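Local coordinates for protein adhesin LabA (Helicobacter pylori, PDB 6GMM) that probably acts as a lectin-like outer-membrane adhesin that recognises LacdiNAc sugars of the gastric mucosa, at residues A[19-22]-A[23-27]; A[400-403]-A[404-408]. One frame throughout, in Å; residues are numbered along the deposited sequence.

Contact 1: A[19-22]-A[23-27]; sequences YSVL and NALIR
Leu22 turns CG away from its own amide nitrogen (chi1 -176°) while Ile26 keeps CG1 beside its own N (chi1 -66°), and the two side chains come together one helical turn apart: Leu22 CD1 sits 4.2 Å from Ile26 CG1. The same torsion of Ile26 brings Ile26 CG1 to 3.1 Å from Leu22 O, the oxygen that also accepts the Ile26 backbone N-H. Leu25 has a similar approach to Val21. Its CG swings beside the backbone N and passes the oxygen of Val21, while Leu25 CD1 stops 4.3 Å from Val21 CG1, an apolar touch on a more exposed flank.

Underneath runs the regular i to i+4 pattern of an alpha helix, four backbone bonds in succession from Tyr19-Asn23 to Leu22-Ile26. This is part of helix 4-28, in the region that matches the SabA N-terminal extracellular adhesion domain. Its buried side packs on helix 388-408, where Leu22 meets Gln391, Asn23 meets Leu395 and Ile26 meets Phe388; Leu25 and Ile26 also reach Thr384 of helix 369-386.

Polar groups gather around Asn23. Its backbone N donates to Tyr19 O at 2.8 Å. Its amide ND2 gives a hydrogen to a water at 3.0 Å, and this water in turn donates to Ser20 O, also at 3.0 Å. Ser20 O therefore accepts from both the water and the backbone N-H of Ala24. The amide also makes a weak hydrogen bond to Tyr435 O, and the Tyr19 hydroxyl is hydrogen-bonded to Tyr436 O, both on strand 433-437.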
loop_
_atom_site.group_PDB
_atom_site.type_symbol
_atom_site.label_atom_id
_atom_site.label_comp_id
_atom_site.label_asym_id
_atom_site.label_seq_id
_atom_site.Cartn_x
_atom_site.Cartn_y
_atom_site.Cartn_z
ATOM N N TYR A 19 -6.421 -24.100 -19.679
ATOM C CA TYR A 19 -7.439 -24.196 -20.718
ATOM C C TYR A 19 -8.773 -23.647 -20.178
ATOM O O TYR A 19 -9.368 -22.768 -20.800
ATOM C CB TYR A 19 -7.596 -25.683 -21.129
ATOM C CG TYR A 19 -8.666 -25.991 -22.156
ATOM C CD1 TYR A 19 -9.938 -26.405 -21.764
ATOM C CD2 TYR A 19 -8.378 -25.988 -23.517
ATOM C CE1 TYR A 19 -10.926 -26.707 -22.703
ATOM C CE2 TYR A 19 -9.358 -26.290 -24.466
ATOM C CZ TYR A 19 -10.629 -26.663 -24.053
ATOM O OH TYR A 19 -11.601 -27.020 -24.968
ATOM N N SER A 20 -9.236 -24.193 -19.041
ATOM C CA SER A 20 -10.505 -23.858 -18.392
ATOM C C SER A 20 -10.677 -22.358 -18.158
ATOM O O SER A 20 -11.749 -21.816 -18.465
ATOM C CB SER A 20 -10.633 -24.605 -17.072
ATOM O OG SER A 20 -11.834 -24.238 -16.418
ATOM N N VAL A 21 -9.609 -21.708 -17.609
ATOM C CA VAL A 21 -9.518 -20.295 -17.275
ATOM C C VAL A 21 -9.526 -19.424 -18.545
ATOM O O VAL A 21 -10.284 -18.446 -18.614
ATOM C CB VAL A 21 -8.274 -20.051 -16.368
ATOM C CG1 VAL A 21 -7.793 -18.598 -16.395
ATOM C CG2 VAL A 21 -8.535 -20.520 -14.939
ATOM N N LEU A 22 -8.704 -19.794 -19.554
ATOM C CA LEU A 22 -8.635 -19.062 -20.811
ATOM C C LEU A 22 -9.978 -19.191 -21.553
ATOM O O LEU A 22 -10.435 -18.242 -22.196
ATOM C CB LEU A 22 -7.458 -19.591 -21.638
ATOM C CG LEU A 22 -7.114 -18.916 -22.958
ATOM C CD1 LEU A 22 -6.992 -17.423 -22.804
ATOM C CD2 LEU A 22 -5.825 -19.467 -23.504
ATOM N N ASN A 23 -10.649 -20.325 -21.375
ATOM C CA ASN A 23 -11.938 -20.533 -21.996
ATOM C C ASN A 23 -12.996 -19.614 -21.395
ATOM O O ASN A 23 -13.641 -18.882 -22.145
ATOM C CB ASN A 23 -12.369 -21.990 -21.930
ATOM C CG ASN A 23 -13.531 -22.260 -22.844
ATOM O OD1 ASN A 23 -13.572 -21.795 -23.990
ATOM N ND2 ASN A 23 -14.535 -22.928 -22.320
ATOM N N ALA A 24 -13.127 -19.595 -20.047
ATOM C CA ALA A 24 -14.103 -18.746 -19.364
ATOM C C ALA A 24 -13.895 -17.276 -19.719
ATOM O O ALA A 24 -14.872 -16.547 -19.863
ATOM C CB ALA A 24 -14.028 -18.950 -17.856
ATOM N N LEU A 25 -12.627 -16.862 -19.921
ATOM C CA LEU A 25 -12.284 -15.494 -20.302
ATOM C C LEU A 25 -12.677 -15.154 -21.729
ATOM O O LEU A 25 -13.182 -14.057 -21.964
ATOM C CB LEU A 25 -10.798 -15.166 -20.047
ATOM C CG LEU A 25 -10.385 -15.010 -18.591
ATOM C CD1 LEU A 25 -8.873 -15.027 -18.440
ATOM C CD2 LEU A 25 -11.016 -13.791 -17.961
ATOM N N ILE A 26 -12.486 -16.103 -22.673
ATOM C CA ILE A 26 -12.805 -15.915 -24.086
ATOM C C ILE A 26 -14.312 -15.795 -24.273
ATOM O O ILE A 26 -14.772 -14.952 -25.055
ATOM C CB ILE A 26 -12.144 -16.994 -24.974
ATOM C CG1 ILE A 26 -10.603 -16.872 -24.975
ATOM C CG2 ILE A 26 -12.686 -16.955 -26.419
ATOM C CD1 ILE A 26 -9.986 -15.791 -25.962
ATOM N N ARG A 27 -15.068 -16.591 -23.487
ATOM C CA ARG A 27 -16.523 -16.578 -23.454
ATOM C C ARG A 27 -16.950 -15.213 -22.915
ATOM O O ARG A 27 -17.702 -14.514 -23.594
ATOM C CB ARG A 27 -17.070 -17.750 -22.604
ATOM C CG ARG A 27 -17.247 -19.065 -23.401
ATOM C CD ARG A 27 -16.950 -20.322 -22.580
ATOM N NE ARG A 27 -18.165 -21.039 -22.181
ATOM C CZ ARG A 27 -18.375 -22.348 -22.345
ATOM N NH1 ARG A 27 -19.516 -22.897 -21.947
ATOM N NH2 ARG A 27 -17.449 -23.114 -22.908
HETATM O O HOH W 1 -14.338 -23.099 -19.363
#

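Contact 2: A[400-403]-A[404-408]; sequences DSIT and AAISS
Four consecutive i to i+4 backbone bonds join 400-403 to 404-408, from Ala404 N on Asp400 O at 3.0 Å to Ser407 N on Thr403 O at 3.2 Å. This is the C-terminal part of the alpha helix 388-408, with two isoleucines on its buried face and hydroxyl residues on its exposed face.

On the buried face Ile402 and Ile406 lie side by side and point the same way. Both keep CG1 beside the backbone N and CG2 anti to it, and the extended second torsion of Ile406 (chi2 156°) carries its CD1 back toward the earlier turn, where it meets Ile402 CG2 at 3.5 Å. Ile406 CD1 also lies 3.4 Å from Ile402 O, the acceptor of the Ile406 backbone N-H. The pair is buried: Ile402 is covered by Leu15 and Tyr19 of helix 4-28, Ile406 by Leu12 of that helix and by Leu415, and Val418 touches both.

On the exposed face hydroxyls turn back onto main-chain carbonyls. Thr403 OG1 bonds to Tyr399 O, a turn earlier. Ser407 repeats this a turn later, its OG placed beside its own N (chi1 -65°) and donating to Thr403 O at 2.9 Å. Ser407 N and Ser407 OG thus grip a single oxygen from opposite faces of its carbonyl plane, with OG tilted 29° out of that plane.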
loop_
_atom_site.group_PDB
_atom_site.type_symbol
_atom_site.label_atom_id
_atom_site.label_comp_id
_atom_site.label_asym_id
_atom_site.label_seq_id
_atom_site.Cartn_x
_atom_site.Cartn_y
_atom_site.Cartn_z
ATOM N N ASP A 400 -4.972 -28.644 -28.540
ATOM C CA ASP A 400 -4.038 -29.514 -29.241
ATOM C C ASP A 400 -3.012 -30.124 -28.252
ATOM O O ASP A 400 -2.752 -31.325 -28.328
ATOM C CB ASP A 400 -3.324 -28.737 -30.367
ATOM C CG ASP A 400 -4.182 -28.285 -31.551
ATOM O OD1 ASP A 400 -5.248 -28.922 -31.808
ATOM O OD2 ASP A 400 -3.758 -27.345 -32.264
ATOM N N SER A 401 -2.465 -29.307 -27.311
ATOM C CA SER A 401 -1.502 -29.743 -26.285
ATOM C C SER A 401 -2.067 -30.855 -25.364
ATOM O O SER A 401 -1.338 -31.788 -25.022
ATOM C CB SER A 401 -1.037 -28.559 -25.439
ATOM O OG SER A 401 0.014 -27.826 -26.047
ATOM N N ILE A 402 -3.358 -30.728 -24.964
ATOM C CA ILE A 402 -4.104 -31.653 -24.094
ATOM C C ILE A 402 -4.366 -32.975 -24.838
ATOM O O ILE A 402 -4.115 -34.063 -24.291
ATOM C CB ILE A 402 -5.419 -30.973 -23.583
ATOM C CG1 ILE A 402 -5.110 -29.906 -22.532
ATOM C CG2 ILE A 402 -6.425 -31.998 -23.043
ATOM C CD1 ILE A 402 -6.168 -28.816 -22.353
ATOM N N THR A 403 -4.850 -32.873 -26.088
ATOM C CA THR A 403 -5.137 -34.039 -26.931
ATOM C C THR A 403 -3.864 -34.874 -27.101
ATOM O O THR A 403 -3.907 -36.094 -26.945
ATOM C CB THR A 403 -5.777 -33.610 -28.246
ATOM O OG1 THR A 403 -6.861 -32.739 -27.943
ATOM C CG2 THR A 403 -6.320 -34.795 -29.047
ATOM N N ALA A 404 -2.727 -34.197 -27.332
ATOM C CA ALA A 404 -1.414 -34.825 -27.468
ATOM C C ALA A 404 -1.020 -35.535 -26.160
ATOM O O ALA A 404 -0.680 -36.718 -26.193
ATOM C CB ALA A 404 -0.369 -33.774 -27.830
ATOM N N ALA A 405 -1.142 -34.839 -25.020
ATOM C CA ALA A 405 -0.808 -35.349 -23.687
ATOM C C ALA A 405 -1.600 -36.600 -23.331
ATOM O O ALA A 405 -1.011 -37.579 -22.874
ATOM C CB ALA A 405 -1.002 -34.254 -22.630
ATOM N N ILE A 406 -2.904 -36.601 -23.617
ATOM C CA ILE A 406 -3.794 -37.733 -23.323
ATOM C C ILE A 406 -3.413 -38.986 -24.122
ATOM O O ILE A 406 -3.399 -40.076 -23.552
ATOM C CB ILE A 406 -5.278 -37.309 -23.487
ATOM C CG1 ILE A 406 -5.648 -36.371 -22.325
ATOM C CG2 ILE A 406 -6.233 -38.498 -23.502
ATOM C CD1 ILE A 406 -6.729 -35.499 -22.606
ATOM N N SER A 407 -3.036 -38.813 -25.401
ATOM C CA SER A 407 -2.661 -39.881 -26.337
ATOM C C SER A 407 -1.704 -40.939 -25.780
ATOM O O SER A 407 -1.925 -42.126 -26.018
ATOM C CB SER A 407 -2.096 -39.287 -27.620
ATOM O OG SER A 407 -3.107 -38.560 -28.300
ATOM N N SER A 408 -0.666 -40.523 -25.039
ATOM C CA SER A 408 0.311 -41.451 -24.469
ATOM C C SER A 408 -0.117 -42.074 -23.135
ATOM O O SER A 408 0.450 -43.090 -22.730
ATOM C CB SER A 408 1.669 -40.773 -24.327
ATOM O OG SER A 408 1.618 -39.666 -23.443
#

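In the fold
From the N terminus the chain enters helix 4-28, and contact 1 falls in its later turns. It then travels through most of the remaining sequence, including all three disulfides, before returning in helix 388-408, whose later part holds contact 2. Each contact joins adjoining turns of one helix and closes no long loop; contact 1 ends well before contact 2 begins, and they neither nest nor cross. The centres of contact 1 and contact 2 are about 19 Å apart, on the same side of the chain's centre. They meet where Tyr19 CB packs 3.7 Å from Ile402 CD1, tying the first helix to one near the C-terminal end of the chain.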